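Local coordinates for protein Rna-directed RNA polymerase (Infectious pancreatic necrosis virus, PDB 3ZED) that probably replicates and transcribes the viral RNA genome as an RNA-directed RNA polymerase, and is probably found both free and covalently attached to that RNA, at residues Lys199-Thr209 against Thr698-Val709. Numbering follows the deposited sequence.
Sequences KLLEQTLPINT and TPRSPKKTLDEV. With K (potassium ion), chain L.
Gln203, on the last turn of helix 194-204, reaches into the loop 698-705 and shares a potassium ion with it. Gln203 CB lies 4.4 Å from Leu706 CB; CG lies against Val709 CG2 and the Leu706 backbone. A bend at chi2 (-50°) then turns the amide into the loop. Gln203 OE1 binds the potassium at 2.8 Å, while NE2 donates to Ser701 O over 3.3 Å, nearly in the plane of its own amide and with an N-H...O angle of 160°. With OE1 on the metal and NE2 on Ser701 O, itself a metal ligand, both ends of the amide are held, which fixes its rotation. Thr698 OG1, the carbonyls of Pro702 and Lys704 and a water are the other ligands; Gln203 OE1 and Lys704 O sit 3.1 Å apart because both face the cation. The site joins the palm-family part of the polymerase to its C-terminal region, away from the predicted GTP site. Beside it, Lys199 NZ, brought round by bends at chi2 and chi3, donates to Ser701 OG at 2.8 Å and forms a salt bridge with Glu202 OE1. The other carboxylate oxygen of Glu202 pairs with Arg425 of helix 412-426, and Arg700 CB packs against CD of the same group at 3.5 Å. Beyond the metal, Leu200 CD2 meets Leu706 CD1 and Val709 CG1 at the start of helix 706-714, where Thr705 and Glu708 form a capping box. Past the end of helix 194-204, Pro206 CB rests on Pro699 CD at 3.6 Å.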
loop_
_atom_site.group_PDB
_atom_site.type_symbol
_atom_site.label_atom_id
_atom_site.label_comp_id
_atom_site.label_asym_id
_atom_site.label_seq_id
_atom_site.Cartn_x
_atom_site.Cartn_y
_atom_site.Cartn_z
ATOM N N LYS B 199 -16.700 -14.459 -0.833
ATOM C CA LYS B 199 -17.970 -14.076 -0.208
ATOM C C LYS B 199 -17.723 -13.106 0.966
ATOM O O LYS B 199 -18.531 -12.206 1.185
ATOM C CB LYS B 199 -18.759 -15.316 0.262
ATOM C CG LYS B 199 -19.271 -16.228 -0.865
ATOM C CD LYS B 199 -20.178 -15.540 -1.906
ATOM C CE LYS B 199 -21.536 -15.171 -1.360
ATOM N NZ LYS B 199 -22.372 -14.493 -2.376
ATOM N N LEU B 200 -16.599 -13.271 1.696
ATOM C CA LEU B 200 -16.246 -12.373 2.795
ATOM C C LEU B 200 -15.788 -11.040 2.211
ATOM O O LEU B 200 -16.248 -9.989 2.649
ATOM C CB LEU B 200 -15.152 -12.967 3.698
ATOM C CG LEU B 200 -15.486 -14.217 4.516
ATOM C CD1 LEU B 200 -14.220 -14.851 5.056
ATOM C CD2 LEU B 200 -16.448 -13.909 5.671
ATOM N N LEU B 201 -14.932 -11.092 1.165
ATOM C CA LEU B 201 -14.403 -9.909 0.483
ATOM C C LEU B 201 -15.499 -9.131 -0.212
ATOM O O LEU B 201 -15.354 -7.934 -0.373
ATOM C CB LEU B 201 -13.285 -10.274 -0.506
ATOM C CG LEU B 201 -11.981 -10.764 0.121
ATOM C CD1 LEU B 201 -11.141 -11.511 -0.884
ATOM C CD2 LEU B 201 -11.206 -9.600 0.795
ATOM N N GLU B 202 -16.617 -9.775 -0.583
ATOM C CA GLU B 202 -17.741 -9.040 -1.192
ATOM C C GLU B 202 -18.277 -8.004 -0.196
ATOM O O GLU B 202 -18.753 -6.944 -0.599
ATOM C CB GLU B 202 -18.851 -9.997 -1.606
ATOM C CG GLU B 202 -18.594 -10.716 -2.922
ATOM C CD GLU B 202 -19.674 -11.706 -3.333
ATOM O OE1 GLU B 202 -20.619 -11.931 -2.544
ATOM O OE2 GLU B 202 -19.588 -12.236 -4.463
ATOM N N GLN B 203 -18.134 -8.302 1.109
ATOM C CA GLN B 203 -18.557 -7.462 2.220
ATOM C C GLN B 203 -17.441 -6.515 2.718
ATOM O O GLN B 203 -17.717 -5.325 2.907
ATOM C CB GLN B 203 -19.065 -8.321 3.402
ATOM C CG GLN B 203 -20.190 -9.316 3.066
ATOM C CD GLN B 203 -21.339 -8.682 2.308
ATOM O OE1 GLN B 203 -21.794 -7.567 2.626
ATOM N NE2 GLN B 203 -21.821 -9.377 1.275
ATOM N N THR B 204 -16.211 -7.044 2.984
ATOM C CA THR B 204 -15.084 -6.274 3.558
ATOM C C THR B 204 -14.323 -5.478 2.500
ATOM O O THR B 204 -13.672 -4.489 2.842
ATOM C CB THR B 204 -14.137 -7.201 4.308
ATOM O OG1 THR B 204 -13.477 -8.034 3.347
ATOM C CG2 THR B 204 -14.865 -8.067 5.343
ATOM N N LEU B 205 -14.376 -5.908 1.238
ATOM C CA LEU B 205 -13.740 -5.177 0.135
ATOM C C LEU B 205 -14.665 -5.184 -1.091
ATOM O O LEU B 205 -14.363 -5.856 -2.081
ATOM C CB LEU B 205 -12.331 -5.707 -0.208
ATOM C CG LEU B 205 -11.482 -4.808 -1.118
ATOM C CD1 LEU B 205 -10.782 -3.710 -0.342
ATOM C CD2 LEU B 205 -10.469 -5.611 -1.841
ATOM N N PRO B 206 -15.813 -4.456 -1.052
ATOM C CA PRO B 206 -16.705 -4.437 -2.229
ATOM C C PRO B 206 -16.015 -3.797 -3.431
ATOM O O PRO B 206 -15.331 -2.766 -3.291
ATOM C CB PRO B 206 -17.891 -3.593 -1.760
ATOM C CG PRO B 206 -17.365 -2.753 -0.636
ATOM C CD PRO B 206 -16.357 -3.628 0.046
ATOM N N ILE B 207 -16.118 -4.454 -4.590
ATOM C CA ILE B 207 -15.495 -3.950 -5.810
ATOM C C ILE B 207 -16.507 -3.865 -6.945
ATOM O O ILE B 207 -17.498 -4.598 -6.966
ATOM C CB ILE B 207 -14.248 -4.782 -6.253
ATOM C CG1 ILE B 207 -14.602 -6.276 -6.557
ATOM C CG2 ILE B 207 -13.077 -4.614 -5.274
ATOM C CD1 ILE B 207 -13.557 -7.116 -7.322
ATOM N N ASN B 208 -16.226 -2.988 -7.907
ATOM C CA ASN B 208 -16.982 -2.898 -9.148
ATOM C C ASN B 208 -16.136 -3.502 -10.242
ATOM O O ASN B 208 -14.956 -3.794 -10.015
ATOM C CB ASN B 208 -17.338 -1.446 -9.476
ATOM C CG ASN B 208 -18.461 -0.919 -8.658
ATOM O OD1 ASN B 208 -19.567 -1.472 -8.663
ATOM N ND2 ASN B 208 -18.206 0.174 -7.958
ATOM N N THR B 209 -16.710 -3.669 -11.440
ATOM C CA THR B 209 -15.920 -4.183 -12.551
ATOM C C THR B 209 -15.108 -3.024 -13.111
ATOM O O THR B 209 -15.562 -1.876 -12.953
ATOM C CB THR B 209 -16.837 -4.774 -13.655
ATOM O OG1 THR B 209 -17.546 -3.704 -14.283
ATOM C CG2 THR B 209 -17.777 -5.885 -13.157
ATOM N N THR B 698 -23.642 -3.109 -0.660
ATOM C CA THR B 698 -22.509 -3.573 -1.480
ATOM C C THR B 698 -22.970 -4.038 -2.893
ATOM O O THR B 698 -24.112 -4.484 -3.030
ATOM C CB THR B 698 -21.756 -4.713 -0.771
ATOM O OG1 THR B 698 -22.683 -5.757 -0.425
ATOM C CG2 THR B 698 -20.949 -4.234 0.448
ATOM N N PRO B 699 -22.112 -3.950 -3.942
ATOM C CA PRO B 699 -22.532 -4.417 -5.283
ATOM C C PRO B 699 -22.923 -5.902 -5.337
ATOM O O PRO B 699 -23.879 -6.235 -6.030
ATOM C CB PRO B 699 -21.297 -4.155 -6.151
ATOM C CG PRO B 699 -20.516 -3.126 -5.416
ATOM C CD PRO B 699 -20.736 -3.413 -3.972
ATOM N N ARG B 700 -22.222 -6.782 -4.603
ATOM C CA ARG B 700 -22.546 -8.211 -4.548
ATOM C C ARG B 700 -23.116 -8.557 -3.176
ATOM O O ARG B 700 -22.707 -7.951 -2.177
ATOM C CB ARG B 700 -21.334 -9.093 -4.871
ATOM C CG ARG B 700 -20.566 -8.673 -6.110
ATOM C CD ARG B 700 -20.741 -9.614 -7.287
ATOM N NE ARG B 700 -20.043 -9.080 -8.452
ATOM C CZ ARG B 700 -20.018 -9.637 -9.659
ATOM N NH1 ARG B 700 -20.666 -10.781 -9.889
ATOM N NH2 ARG B 700 -19.355 -9.052 -10.649
ATOM N N SER B 701 -24.083 -9.516 -3.132
ATOM C CA SER B 701 -24.822 -9.946 -1.924
ATOM C C SER B 701 -25.220 -8.688 -1.100
ATOM O O SER B 701 -24.751 -8.533 0.035
ATOM C CB SER B 701 -24.002 -10.934 -1.094
ATOM O OG SER B 701 -23.607 -12.059 -1.861
ATOM N N PRO B 702 -25.991 -7.739 -1.712
ATOM C CA PRO B 702 -26.302 -6.480 -1.021
ATOM C C PRO B 702 -27.059 -6.619 0.297
ATOM O O PRO B 702 -26.777 -5.869 1.236
ATOM C CB PRO B 702 -27.165 -5.712 -2.030
ATOM C CG PRO B 702 -26.952 -6.366 -3.340
ATOM C CD PRO B 702 -26.609 -7.780 -3.060
ATOM N N LYS B 703 -28.024 -7.543 0.363
ATOM C CA LYS B 703 -28.875 -7.723 1.538
ATOM C C LYS B 703 -28.171 -8.483 2.656
ATOM O O LYS B 703 -28.622 -8.421 3.800
ATOM C CB LYS B 703 -30.182 -8.435 1.152
ATOM N N LYS B 704 -27.071 -9.178 2.347
ATOM C CA LYS B 704 -26.329 -9.954 3.344
ATOM C C LYS B 704 -25.328 -9.106 4.115
ATOM O O LYS B 704 -24.641 -8.273 3.536
ATOM C CB LYS B 704 -25.596 -11.133 2.687
ATOM C CG LYS B 704 -26.534 -12.175 2.067
ATOM C CD LYS B 704 -25.880 -13.551 1.943
ATOM C CE LYS B 704 -26.159 -14.468 3.122
ATOM N NZ LYS B 704 -27.592 -14.868 3.210
ATOM N N THR B 705 -25.249 -9.325 5.433
ATOM C CA THR B 705 -24.271 -8.682 6.304
ATOM C C THR B 705 -23.061 -9.616 6.392
ATOM O O THR B 705 -23.181 -10.793 6.058
ATOM C CB THR B 705 -24.873 -8.397 7.698
ATOM O OG1 THR B 705 -25.270 -9.635 8.312
ATOM C CG2 THR B 705 -26.031 -7.405 7.658
ATOM N N LEU B 706 -21.915 -9.118 6.885
ATOM C CA LEU B 706 -20.700 -9.914 7.085
ATOM C C LEU B 706 -20.995 -11.109 8.013
ATOM O O LEU B 706 -20.513 -12.215 7.768
ATOM C CB LEU B 706 -19.599 -9.012 7.678
ATOM C CG LEU B 706 -18.314 -9.693 8.178
ATOM C CD1 LEU B 706 -17.530 -10.368 7.034
ATOM C CD2 LEU B 706 -17.451 -8.715 8.921
ATOM N N ASP B 707 -21.828 -10.875 9.045
ATOM C CA ASP B 707 -22.247 -11.842 10.058
ATOM C C ASP B 707 -23.031 -13.008 9.432
ATOM O O ASP B 707 -22.749 -14.164 9.756
ATOM C CB ASP B 707 -23.081 -11.140 11.142
ATOM C CG ASP B 707 -22.371 -9.959 11.778
ATOM O OD1 ASP B 707 -22.221 -8.920 11.092
ATOM O OD2 ASP B 707 -21.952 -10.077 12.956
ATOM N N GLU B 708 -23.976 -12.711 8.510
ATOM C CA GLU B 708 -24.777 -13.733 7.814
ATOM C C GLU B 708 -23.888 -14.584 6.919
ATOM O O GLU B 708 -24.087 -15.793 6.842
ATOM C CB GLU B 708 -25.918 -13.091 7.005
ATOM C CG GLU B 708 -27.001 -12.505 7.896
ATOM C CD GLU B 708 -28.071 -11.652 7.239
ATOM O OE1 GLU B 708 -27.738 -10.840 6.345
ATOM O OE2 GLU B 708 -29.247 -11.774 7.649
ATOM N N VAL B 709 -22.888 -13.961 6.275
ATOM C CA VAL B 709 -21.922 -14.635 5.397
ATOM C C VAL B 709 -21.051 -15.595 6.242
ATOM O O VAL B 709 -20.857 -16.744 5.841
ATOM C CB VAL B 709 -21.069 -13.625 4.571
ATOM C CG1 VAL B 709 -19.996 -14.340 3.750
ATOM C CG2 VAL B 709 -21.951 -12.764 3.664
HETATM K K K L . -24.173 -6.440 1.843
HETATM O O HOH W 1 -24.402 -3.732 2.274
#